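Local coordinates for Alpha/beta hydrolase (Paenibacillus sp. VTT E-133280, PDB 6TJ2), which probably hydrolyses the ester bond of methyl salicylate to release salicylic acid, as an extracellular alpha/beta-hydrolase resembling tobacco salicylic acid binding protein 2, at residues A144-D147 against G148-V151; I95-S98 against V99-I103; P180-R183 against D184-N188. All coordinates share one frame; numbering follows the deposited sequence.

Interaction 1 (A144-D147 against G148-V151); sequences APLD and GQSV
Leu-146 and Gln-149 close a type II beta turn, in which the amide N of Gln-149 donates to the carbonyl O of Leu-146 at 3.1 Å and Gly-148 takes the third position with a positive phi (80°), which by itself favours glycine. The same two residues are joined a second time through the glutamine side chain. Gln-149 folds back across the turn with CG anti to its carbonyl carbon (chi1 -59°) and the chain then extended, which carries OE1 to the amide N of Leu-146 at 2.9 Å. The N-H points fairly straight at the oxygen (158°), yet it stands above the plane of the amide group and not on a lone pair. Leu-146 lies side by side with the glutamine, both side chains heading the same way, and its CD1 rests 3.8 Å from Gln-149 NE2. OE1 has a further donor in Gln-154 NE2, so this oxygen is gripped from two sources. Pro-145 adds an apolar contact: its CB sits 4.0 Å from Gln-149 CB, while CG reaches Val-151 CG2 at 4.1 Å. Asp-147 turns its carboxylate elsewhere, with OD1 receiving the amide N of Leu-216 and OD2 paired with Lys-217 NZ. Backbone bonds from Gly-148 and Gln-149 to Leu-214 tie the other limb of the turn to that same region. The whole is a type II turn with a side-chain-to-backbone brace, set in the loop that leaves strand 134-139 of the alpha/beta-hydrolase sheet and leads to helix 157-170, its Val-151 end close to the probable nucleophile elbow.

Interaction 2 (I95-S98 against V99-I103); sequences ITKS and VVDYI
Lys-97 and Asp-101, one helical turn apart on helix 92-105, form an i to i+4 salt bridge in which NZ donates to OD2 at 2.8 Å, on the syn lone pair of the carboxylate. The lysine leaves the backbone with CG anti to N (chi1 175°) and bends only at its last torsion (-64°), which turns the ammonium group to OD2. Beneath it the backbone N of Asp-101 is satisfied by Lys-97 O at 2.8 Å, and Val-100 N by Thr-96 O at 2.9 Å. Ile-95 O accepts twice, from Val-99 N at 3.2 Å and from the hydroxyl of Ser-98 at 2.7 Å. That hydroxyl also bonds to Ala-80 N, and Thr-96 OG1 has Thr-125 OG1 and His-92 O as partners. With an alanine in place of Asp-101, the Lys-97 ammonium group is likely to lose its carboxylate mate and be freer to swing. The chemistry thus divides by side: charges pair on the more exposed flank, whereas the serine and threonine hydroxyls are spent on helix carbonyls and on neighbouring loop and helix 119-129.

Interaction 3 (P180-R183 against D184-N188); sequences PLFR and DTFVN
Phe-182 meets both Phe-186 and Val-187 at the C-terminal end of helix 179-185 in the alpha/beta-hydrolase fold. Its side chain leaves the helix with CG anti to the backbone N (chi1 179°), which swings the ring toward Phe-186 and Val-187. From CB and CG the ring divides: CD1 lies 3.7 Å from Phe-186 CB, CE1 stays beside that same CB, and on the other flank CD2 and CE2 run against Val-187, the closest approach being CE2 to CG2 at 3.6 Å. CZ, at the tip, meets the second methyl, Val-187 CG1, at 3.8 Å. The two phenylalanine rings have planes only 24° apart but are slid so far that they barely overlap, with centroids separated by 5.7 Å. Tyr-199 and Phe-198 of helix 192-200 also pack against Phe-182, and the ring of Phe-186 meets that of His-264, the histidine of the probable Ser-His-Asp triad, nearly at right angles.

Two carbonyls near the helix end, those of Phe-182 and Leu-181, each accept two donors. Phe-182 O takes the amides of both Phe-186, at 2.8 Å, and Val-187. Arg-183 bends at chi2, bringing CD beside Asp-184 OD1; the charges of NE and OD1 attract only at long range, since OD1 lies well out of the guanidinium plane. The stronger partners of the acid belong to the second subunit, whose Arg-256 and Arg-136 pair with OD1 and OD2, while Arg-183 NH2 bonds to Ala-190 O of its own chain and to Asp-285 O of the second subunit. Thr-185 returns to Leu-181 through its backbone N and hydroxyl, which approach Leu-181 O from opposite faces of the carbonyl plane, OG1 standing 2.8 Å from that oxygen.

Overall arrangement
All three contacts are local and lie in series along the chain, and none touches another. Interaction 3 is the most buried and the one to which a second subunit contributes; interactions 1 and 2 are partly buried within a single chain. Helix 119-129 is shared by interactions 1 and 2, receiving side chains from both, although their centres are about 20 Å apart. Interactions 2 and 3 stand on opposite sides of the chain's centre, about 30 Å between centres. Chemistry follows place: a turn braced by an amide in a loop, a charged pair along a helix flank, and aromatic packing at a helix end beside the probable catalytic histidine.

Interaction 1 (A144-D147 against G148-V151)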
loop_
_atom_site.group_PDB
_atom_site.type_symbol
_atom_site.label_atom_id
_atom_site.label_comp_id
_atom_site.label_asym_id
_atom_site.label_seq_id
_atom_site.Cartn_x
_atom_site.Cartn_y
_atom_site.Cartn_z
ATOM N N ALA A 144 15.210 -11.235 -0.680
ATOM C CA ALA A 144 15.150 -12.564 -1.309
ATOM C C ALA A 144 15.856 -12.470 -2.645
ATOM O O ALA A 144 15.182 -12.455 -3.680
ATOM C CB ALA A 144 13.696 -12.978 -1.409
ATOM N N PRO A 145 17.185 -12.338 -2.667
ATOM C CA PRO A 145 17.868 -12.255 -3.952
ATOM C C PRO A 145 17.486 -13.457 -4.819
ATOM O O PRO A 145 17.247 -14.567 -4.349
ATOM C CB PRO A 145 19.358 -12.294 -3.613
ATOM C CG PRO A 145 19.372 -11.802 -2.175
ATOM C CD PRO A 145 18.106 -12.304 -1.513
ATOM N N LEU A 146 17.497 -13.204 -6.133
ATOM C CA LEU A 146 17.445 -14.321 -7.103
ATOM C C LEU A 146 18.832 -14.953 -7.221
ATOM O O LEU A 146 19.840 -14.314 -6.853
ATOM C CB LEU A 146 16.994 -13.764 -8.466
ATOM C CG LEU A 146 15.612 -13.102 -8.484
ATOM C CD1 LEU A 146 15.258 -12.561 -9.886
ATOM C CD2 LEU A 146 14.545 -14.058 -8.030
ATOM N N ASP A 147 18.874 -16.118 -7.867
ATOM C CA ASP A 147 20.149 -16.795 -8.180
ATOM C C ASP A 147 21.108 -15.847 -8.888
ATOM O O ASP A 147 20.686 -15.129 -9.825
ATOM C CB ASP A 147 19.867 -18.054 -8.982
ATOM C CG ASP A 147 21.170 -18.766 -9.289
ATOM O OD1 ASP A 147 21.972 -19.009 -8.384
ATOM O OD2 ASP A 147 21.397 -19.046 -10.498
ATOM N N GLY A 148 22.362 -15.843 -8.449
ATOM C CA GLY A 148 23.424 -15.000 -9.033
ATOM C C GLY A 148 23.439 -13.565 -8.579
ATOM O O GLY A 148 24.235 -12.748 -9.062
ATOM N N GLN A 149 22.542 -13.150 -7.688
ATOM C CA GLN A 149 22.482 -11.784 -7.168
ATOM C C GLN A 149 23.000 -11.732 -5.728
ATOM O O GLN A 149 23.040 -12.740 -5.020
ATOM C CB GLN A 149 21.036 -11.272 -7.135
ATOM C CG GLN A 149 20.338 -11.265 -8.492
ATOM C CD GLN A 149 18.933 -10.744 -8.404
ATOM O OE1 GLN A 149 18.321 -10.634 -7.319
ATOM N NE2 GLN A 149 18.340 -10.418 -9.563
ATOM N N SER A 150 23.453 -10.566 -5.334
ATOM C CA SER A 150 23.804 -10.231 -3.941
ATOM C C SER A 150 22.650 -9.515 -3.250
ATOM O O SER A 150 21.694 -9.008 -3.891
ATOM C CB SER A 150 25.039 -9.372 -3.880
ATOM O OG SER A 150 24.769 -8.088 -4.409
ATOM N N VAL A 151 22.799 -9.342 -1.938
ATOM C CA VAL A 151 21.877 -8.473 -1.181
ATOM C C VAL A 151 22.012 -7.023 -1.629
ATOM O O VAL A 151 20.991 -6.350 -1.901
ATOM C CB VAL A 151 22.090 -8.662 0.328
ATOM C CG1 VAL A 151 21.352 -7.605 1.111
ATOM C CG2 VAL A 151 21.691 -10.046 0.744
#

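Interaction 2 (I95-S98 against V99-I103)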
loop_
_atom_site.group_PDB
_atom_site.type_symbol
_atom_site.label_atom_id
_atom_site.label_comp_id
_atom_site.label_asym_id
_atom_site.label_seq_id
_atom_site.Cartn_x
_atom_site.Cartn_y
_atom_site.Cartn_z
ATOM N N ILE A 95 28.751 -17.497 7.600
ATOM C CA ILE A 95 27.479 -17.185 8.332
ATOM C C ILE A 95 26.537 -18.365 8.166
ATOM O O ILE A 95 25.948 -18.851 9.185
ATOM C CB ILE A 95 26.903 -15.877 7.762
ATOM C CG1 ILE A 95 27.748 -14.691 8.209
ATOM C CG2 ILE A 95 25.438 -15.751 8.179
ATOM C CD1 ILE A 95 27.380 -13.378 7.578
ATOM N N THR A 96 26.339 -18.857 6.971
ATOM C CA THR A 96 25.391 -19.932 6.680
ATOM C C THR A 96 25.801 -21.160 7.481
ATOM O O THR A 96 24.961 -21.771 8.119
ATOM C CB THR A 96 25.355 -20.210 5.192
ATOM O OG1 THR A 96 24.921 -19.029 4.521
ATOM C CG2 THR A 96 24.494 -21.392 4.857
ATOM N N LYS A 97 27.099 -21.506 7.481
ATOM C CA LYS A 97 27.564 -22.696 8.185
ATOM C C LYS A 97 27.332 -22.514 9.665
ATOM O O LYS A 97 26.913 -23.497 10.325
ATOM C CB LYS A 97 29.044 -22.966 7.905
ATOM C CG LYS A 97 29.596 -24.128 8.725
ATOM C CD LYS A 97 30.926 -24.632 8.229
ATOM C CE LYS A 97 31.206 -26.061 8.666
ATOM N NZ LYS A 97 31.313 -26.154 10.113
ATOM N N SER A 98 27.526 -21.340 10.212
ATOM C CA SER A 98 27.281 -21.166 11.675
ATOM C C SER A 98 25.814 -21.436 12.042
ATOM O O SER A 98 25.511 -22.003 13.097
ATOM C CB SER A 98 27.771 -19.829 12.170
ATOM O OG SER A 98 26.994 -18.718 11.702
ATOM N N VAL A 99 24.877 -21.056 11.191
ATOM C CA VAL A 99 23.443 -21.296 11.474
ATOM C C VAL A 99 23.101 -22.749 11.231
ATOM O O VAL A 99 22.388 -23.369 12.044
ATOM C CB VAL A 99 22.580 -20.367 10.642
ATOM C CG1 VAL A 99 21.095 -20.684 10.881
ATOM C CG2 VAL A 99 22.899 -18.918 10.956
ATOM N N VAL A 100 23.613 -23.351 10.176
ATOM C CA VAL A 100 23.369 -24.800 9.920
ATOM C C VAL A 100 23.933 -25.600 11.093
ATOM O O VAL A 100 23.251 -26.553 11.565
ATOM C CB VAL A 100 23.998 -25.235 8.588
ATOM C CG1 VAL A 100 24.008 -26.747 8.455
ATOM C CG2 VAL A 100 23.278 -24.568 7.418
ATOM N N ASP A 101 25.119 -25.264 11.567
ATOM C CA ASP A 101 25.726 -26.023 12.695
ATOM C C ASP A 101 24.875 -25.853 13.946
ATOM O O ASP A 101 24.748 -26.806 14.718
ATOM C CB ASP A 101 27.161 -25.592 12.923
ATOM C CG ASP A 101 28.170 -26.047 11.870
ATOM O OD1 ASP A 101 27.847 -26.966 11.108
ATOM O OD2 ASP A 101 29.269 -25.437 11.904
ATOM N N TYR A 102 24.324 -24.675 14.194
ATOM C CA TYR A 102 23.463 -24.459 15.392
ATOM C C TYR A 102 22.249 -25.372 15.286
ATOM O O TYR A 102 21.872 -26.072 16.281
ATOM C CB TYR A 102 23.085 -22.971 15.445
ATOM C CG TYR A 102 22.090 -22.603 16.497
ATOM C CD1 TYR A 102 22.502 -22.057 17.702
ATOM C CD2 TYR A 102 20.729 -22.696 16.235
ATOM C CE1 TYR A 102 21.577 -21.697 18.668
ATOM C CE2 TYR A 102 19.804 -22.341 17.187
ATOM C CZ TYR A 102 20.226 -21.809 18.399
ATOM O OH TYR A 102 19.314 -21.391 19.357
ATOM N N ILE A 103 21.610 -25.425 14.131
ATOM C CA ILE A 103 20.405 -26.258 13.876
ATOM C C ILE A 103 20.775 -27.732 14.063
ATOM O O ILE A 103 20.030 -28.456 14.761
ATOM C CB ILE A 103 19.847 -25.983 12.470
ATOM C CG1 ILE A 103 19.194 -24.606 12.428
ATOM C CG2 ILE A 103 18.882 -27.059 12.006
ATOM C CD1 ILE A 103 19.026 -24.015 11.058
#

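Interaction 3 (P180-R183 against D184-N188)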
loop_
_atom_site.group_PDB
_atom_site.type_symbol
_atom_site.label_atom_id
_atom_site.label_comp_id
_atom_site.label_asym_id
_atom_site.label_seq_id
_atom_site.Cartn_x
_atom_site.Cartn_y
_atom_site.Cartn_z
ATOM N N PRO A 180 21.572 9.917 10.698
ATOM C CA PRO A 180 20.391 10.543 10.073
ATOM C C PRO A 180 19.670 9.549 9.156
ATOM O O PRO A 180 18.419 9.454 9.157
ATOM C CB PRO A 180 20.976 11.750 9.334
ATOM C CG PRO A 180 22.216 12.114 10.163
ATOM C CD PRO A 180 22.772 10.740 10.478
ATOM N N LEU A 181 20.375 8.776 8.359
ATOM C CA LEU A 181 19.836 7.712 7.492
ATOM C C LEU A 181 19.136 6.695 8.364
ATOM O O LEU A 181 17.963 6.318 8.072
ATOM C CB LEU A 181 20.942 7.042 6.676
ATOM C CG LEU A 181 20.465 5.930 5.762
ATOM C CD1 LEU A 181 19.579 6.420 4.631
ATOM C CD2 LEU A 181 21.633 5.118 5.233
ATOM N N PHE A 182 19.743 6.203 9.402
ATOM C CA PHE A 182 19.138 5.243 10.295
ATOM C C PHE A 182 17.852 5.783 10.899
ATOM O O PHE A 182 16.786 5.089 10.873
ATOM C CB PHE A 182 20.155 4.837 11.368
ATOM C CG PHE A 182 19.628 3.850 12.372
ATOM C CD1 PHE A 182 19.677 2.489 12.135
ATOM C CD2 PHE A 182 19.105 4.262 13.584
ATOM C CE1 PHE A 182 19.237 1.572 13.079
ATOM C CE2 PHE A 182 18.647 3.344 14.513
ATOM C CZ PHE A 182 18.692 2.005 14.243
ATOM N N ARG A 183 17.927 6.994 11.438
ATOM C CA ARG A 183 16.791 7.582 12.184
ATOM C C ARG A 183 15.587 7.687 11.255
ATOM O O ARG A 183 14.449 7.459 11.691
ATOM C CB ARG A 183 17.235 8.913 12.797
ATOM C CG ARG A 183 16.230 9.450 13.830
ATOM C CD ARG A 183 15.169 10.306 13.162
ATOM N NE ARG A 183 14.150 10.703 14.120
ATOM C CZ ARG A 183 13.112 9.973 14.494
ATOM N NH1 ARG A 183 12.905 8.753 14.039
ATOM N NH2 ARG A 183 12.258 10.433 15.379
ATOM N N ASP A 184 15.816 8.180 10.061
ATOM C CA ASP A 184 14.720 8.514 9.135
ATOM C C ASP A 184 14.302 7.346 8.237
ATOM O O ASP A 184 13.197 7.458 7.696
ATOM C CB ASP A 184 14.984 9.818 8.375
ATOM C CG ASP A 184 14.697 11.066 9.204
ATOM O OD1 ASP A 184 14.025 10.989 10.210
ATOM O OD2 ASP A 184 15.080 12.130 8.675
ATOM N N THR A 185 15.078 6.282 8.091
ATOM C CA THR A 185 14.691 5.197 7.168
ATOM C C THR A 185 14.710 3.828 7.786
ATOM O O THR A 185 14.098 2.937 7.162
ATOM C CB THR A 185 15.497 5.191 5.870
ATOM O OG1 THR A 185 16.822 4.720 6.098
ATOM C CG2 THR A 185 15.517 6.558 5.232
ATOM N N PHE A 186 15.311 3.597 8.950
ATOM C CA PHE A 186 15.266 2.299 9.644
ATOM C C PHE A 186 14.295 2.327 10.816
ATOM O O PHE A 186 13.674 1.327 11.155
ATOM C CB PHE A 186 16.665 1.881 10.116
ATOM C CG PHE A 186 17.544 1.330 9.024
ATOM C CD1 PHE A 186 18.062 0.053 9.169
ATOM C CD2 PHE A 186 17.906 2.038 7.899
ATOM C CE1 PHE A 186 18.877 -0.507 8.193
ATOM C CE2 PHE A 186 18.752 1.488 6.938
ATOM C CZ PHE A 186 19.208 0.193 7.095
ATOM N N VAL A 187 14.261 3.475 11.510
ATOM C CA VAL A 187 13.391 3.656 12.700
ATOM C C VAL A 187 12.517 4.914 12.540
ATOM O O VAL A 187 12.315 5.713 13.481
ATOM C CB VAL A 187 14.230 3.656 13.993
ATOM C CG1 VAL A 187 14.854 2.293 14.237
ATOM C CG2 VAL A 187 15.301 4.715 14.025
ATOM N N ASN A 188 12.009 5.145 11.340
ATOM C CA ASN A 188 11.197 6.326 11.016
ATOM C C ASN A 188 9.997 6.473 11.931
ATOM O O ASN A 188 9.635 7.663 12.175
ATOM C CB ASN A 188 10.758 6.269 9.537
ATOM C CG ASN A 188 10.379 4.914 8.983
ATOM O OD1 ASN A 188 11.145 3.969 9.094
ATOM N ND2 ASN A 188 9.219 4.847 8.339
#